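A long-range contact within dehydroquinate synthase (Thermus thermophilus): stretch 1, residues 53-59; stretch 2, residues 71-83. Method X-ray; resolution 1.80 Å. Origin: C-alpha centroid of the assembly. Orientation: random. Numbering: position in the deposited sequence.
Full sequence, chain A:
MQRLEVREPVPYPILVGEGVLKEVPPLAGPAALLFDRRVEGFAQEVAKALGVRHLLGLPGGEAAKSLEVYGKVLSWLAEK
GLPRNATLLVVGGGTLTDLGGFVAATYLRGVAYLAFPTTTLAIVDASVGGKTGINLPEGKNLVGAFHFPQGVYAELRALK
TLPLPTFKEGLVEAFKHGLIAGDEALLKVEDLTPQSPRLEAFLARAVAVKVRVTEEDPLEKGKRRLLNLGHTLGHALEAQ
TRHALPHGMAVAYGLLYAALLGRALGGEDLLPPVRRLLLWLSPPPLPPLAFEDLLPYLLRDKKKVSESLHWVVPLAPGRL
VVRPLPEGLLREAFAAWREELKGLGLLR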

# COMPACT_ATOMS: atom_id res chain seq x y z
N ARG A 53 -16.16 15.18 -12.86
CA ARG A 53 -15.80 16.58 -13.15
C ARG A 53 -14.29 16.87 -12.99
O ARG A 53 -13.76 17.85 -13.50
CB ARG A 53 -16.60 17.49 -12.21
CG ARG A 53 -18.10 17.25 -12.32
CD ARG A 53 -18.63 17.53 -13.73
NE ARG A 53 -18.04 18.77 -14.26
CZ ARG A 53 -18.42 19.15 -15.50
NH1 ARG A 53 -19.29 18.42 -16.18
NH2 ARG A 53 -17.91 20.26 -16.03
N HIS A 54 -13.56 16.01 -12.28
CA HIS A 54 -12.13 16.21 -12.08
C HIS A 54 -11.32 15.27 -12.95
O HIS A 54 -11.36 14.05 -12.76
CB HIS A 54 -11.78 15.97 -10.61
CG HIS A 54 -12.62 16.75 -9.65
ND1 HIS A 54 -12.70 18.13 -9.68
CD2 HIS A 54 -13.44 16.35 -8.65
CE1 HIS A 54 -13.52 18.54 -8.73
NE2 HIS A 54 -13.99 17.48 -8.09
N LEU A 55 -10.59 15.84 -13.91
CA LEU A 55 -9.77 15.04 -14.83
C LEU A 55 -8.34 15.54 -14.90
O LEU A 55 -8.10 16.74 -14.90
CB LEU A 55 -10.36 15.06 -16.24
CG LEU A 55 -11.71 14.39 -16.53
CD1 LEU A 55 -12.84 15.24 -15.98
CD2 LEU A 55 -11.85 14.21 -18.03
N LEU A 56 -7.40 14.60 -14.98
CA LEU A 56 -5.98 14.94 -15.08
C LEU A 56 -5.35 14.06 -16.15
O LEU A 56 -5.42 12.82 -16.07
CB LEU A 56 -5.27 14.70 -13.74
CG LEU A 56 -3.75 14.95 -13.77
CD1 LEU A 56 -3.48 16.44 -14.03
CD2 LEU A 56 -3.12 14.54 -12.45
N GLY A 57 -4.75 14.71 -17.14
CA GLY A 57 -4.10 13.99 -18.23
C GLY A 57 -2.62 13.84 -17.98
O GLY A 57 -1.98 14.72 -17.42
N LEU A 58 -2.07 12.70 -18.39
CA LEU A 58 -0.66 12.43 -18.19
C LEU A 58 -0.07 11.76 -19.42
O LEU A 58 -0.78 11.10 -20.18
CB LEU A 58 -0.46 11.49 -17.00
CG LEU A 58 -0.98 11.87 -15.61
CD1 LEU A 58 -0.79 10.67 -14.69
CD2 LEU A 58 -0.23 13.07 -15.09
N PRO A 59 1.23 11.95 -19.65
CA PRO A 59 1.83 11.30 -20.81
C PRO A 59 1.97 9.83 -20.43
O PRO A 59 2.32 9.52 -19.29
CB PRO A 59 3.19 11.98 -20.94
CG PRO A 59 2.94 13.35 -20.36
CD PRO A 59 2.11 13.02 -19.14
N GLY A 71 3.62 11.59 -6.74
CA GLY A 71 3.39 12.67 -5.81
C GLY A 71 2.47 13.73 -6.39
O GLY A 71 1.63 14.28 -5.68
N LYS A 72 2.64 14.01 -7.67
CA LYS A 72 1.82 15.02 -8.35
C LYS A 72 0.35 14.61 -8.35
O LYS A 72 -0.52 15.42 -8.04
CB LYS A 72 2.29 15.22 -9.79
CG LYS A 72 1.66 16.43 -10.48
CD LYS A 72 2.30 16.69 -11.84
CE LYS A 72 1.75 15.75 -12.90
NZ LYS A 72 0.45 16.26 -13.44
N VAL A 73 0.07 13.36 -8.70
CA VAL A 73 -1.31 12.89 -8.74
C VAL A 73 -1.93 12.91 -7.34
O VAL A 73 -3.06 13.34 -7.17
CB VAL A 73 -1.40 11.46 -9.33
CG1 VAL A 73 -2.86 11.00 -9.38
CG2 VAL A 73 -0.79 11.44 -10.73
N LEU A 74 -1.18 12.46 -6.34
CA LEU A 74 -1.70 12.47 -4.98
C LEU A 74 -2.06 13.88 -4.51
O LEU A 74 -3.12 14.10 -3.92
CB LEU A 74 -0.68 11.83 -4.02
CG LEU A 74 -0.49 10.32 -4.19
CD1 LEU A 74 0.79 9.89 -3.48
CD2 LEU A 74 -1.69 9.57 -3.61
N SER A 75 -1.18 14.85 -4.76
CA SER A 75 -1.45 16.22 -4.36
C SER A 75 -2.64 16.79 -5.13
O SER A 75 -3.39 17.61 -4.61
CB SER A 75 -0.22 17.09 -4.57
OG SER A 75 0.75 16.82 -3.57
N TRP A 76 -2.81 16.33 -6.36
CA TRP A 76 -3.91 16.79 -7.20
C TRP A 76 -5.23 16.34 -6.55
O TRP A 76 -6.17 17.12 -6.44
CB TRP A 76 -3.77 16.21 -8.61
CG TRP A 76 -4.89 16.57 -9.53
CD1 TRP A 76 -5.20 17.81 -10.02
CD2 TRP A 76 -5.88 15.68 -10.06
NE1 TRP A 76 -6.32 17.74 -10.81
CE2 TRP A 76 -6.76 16.45 -10.86
CE3 TRP A 76 -6.11 14.30 -9.94
CZ2 TRP A 76 -7.85 15.89 -11.53
CZ3 TRP A 76 -7.20 13.74 -10.62
CH2 TRP A 76 -8.05 14.54 -11.40
N LEU A 77 -5.27 15.08 -6.10
CA LEU A 77 -6.47 14.56 -5.45
C LEU A 77 -6.72 15.29 -4.13
O LEU A 77 -7.85 15.69 -3.84
CB LEU A 77 -6.31 13.05 -5.18
CG LEU A 77 -6.18 12.15 -6.41
CD1 LEU A 77 -5.93 10.71 -5.98
CD2 LEU A 77 -7.45 12.23 -7.22
N ALA A 78 -5.67 15.47 -3.34
CA ALA A 78 -5.75 16.15 -2.06
C ALA A 78 -6.29 17.57 -2.24
O ALA A 78 -7.17 18.01 -1.52
CB ALA A 78 -4.38 16.20 -1.40
N GLU A 79 -5.73 18.27 -3.22
CA GLU A 79 -6.14 19.64 -3.51
C GLU A 79 -7.65 19.77 -3.72
O GLU A 79 -8.26 20.75 -3.29
CB GLU A 79 -5.40 20.14 -4.75
CG GLU A 79 -5.95 21.43 -5.33
CD GLU A 79 -5.19 21.89 -6.55
OE1 GLU A 79 -4.16 21.25 -6.87
OE2 GLU A 79 -5.61 22.88 -7.19
N LYS A 80 -8.25 18.79 -4.39
CA LYS A 80 -9.68 18.82 -4.66
C LYS A 80 -10.49 18.38 -3.44
O LYS A 80 -11.71 18.49 -3.40
CB LYS A 80 -9.96 17.88 -5.84
CG LYS A 80 -10.00 18.62 -7.18
CD LYS A 80 -8.87 18.18 -8.12
CE LYS A 80 -7.92 19.33 -8.48
NZ LYS A 80 -8.41 20.02 -9.67
N GLY A 81 -9.80 17.87 -2.43
CA GLY A 81 -10.47 17.43 -1.22
C GLY A 81 -11.25 16.13 -1.37
O GLY A 81 -12.21 15.91 -0.65
N LEU A 82 -10.83 15.28 -2.29
CA LEU A 82 -11.52 14.00 -2.49
C LEU A 82 -11.44 13.14 -1.24
O LEU A 82 -10.35 12.89 -0.71
CB LEU A 82 -10.94 13.25 -3.68
CG LEU A 82 -11.40 13.76 -5.05
CD1 LEU A 82 -10.71 12.98 -6.15
CD2 LEU A 82 -12.91 13.62 -5.17
N PRO A 83 -12.60 12.68 -0.74
CA PRO A 83 -12.69 11.84 0.46
C PRO A 83 -12.43 10.35 0.22
O PRO A 83 -12.24 9.91 -0.91
CB PRO A 83 -14.11 12.11 0.95
CG PRO A 83 -14.86 12.27 -0.32
CD PRO A 83 -13.94 13.10 -1.18
O HOH W 1 -7.01 19.04 -13.58
O HOH W 2 -0.68 17.05 -15.88

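This is a mainly apolar packing of a helix against a β-strand running nearly antiparallel to it, with no direct hydrogen bond between the two and two waters linking their polar groups. The axes of strand 55-58 and helix 71-80 approach to 10.5 Å at 168°, so the order of contacts runs in reverse: H54 meets K80 and W76, and L58 meets V73 and K72. L56 and L58, alternate residues of the strand, point toward the helix, as does H54 before them, while L55 points away.

W76 has the largest area covered by the other stretch, 89 Å². Its broad, flat indole suits this place: L56 CB sits 3.5 Å from the centroid of its six-membered ring, almost on the ring normal, a CH-pi contact, while H54 O lies at the ring edge, 3.6 Å from W76 CH2. One turn earlier, the compact, branched V73 meets both leucines with a single methyl, CG2, 4.2 Å from L56 CD2 and 4.0 Å from L58 CD1. Near the helix end, the aliphatic part of K80 lies over one face of the H54 imidazole, with K80 CG 3.9 Å from the ring centroid.

The waters serve backbone carbonyls. One donates to L55 O (2.9 Å) and weakly accepts from W76 NE1 (3.1 Å). The other donates to G57 O (3.1 Å) and accepts from K72 NZ (2.8 Å), the long lysine chain carrying its amine to the strand.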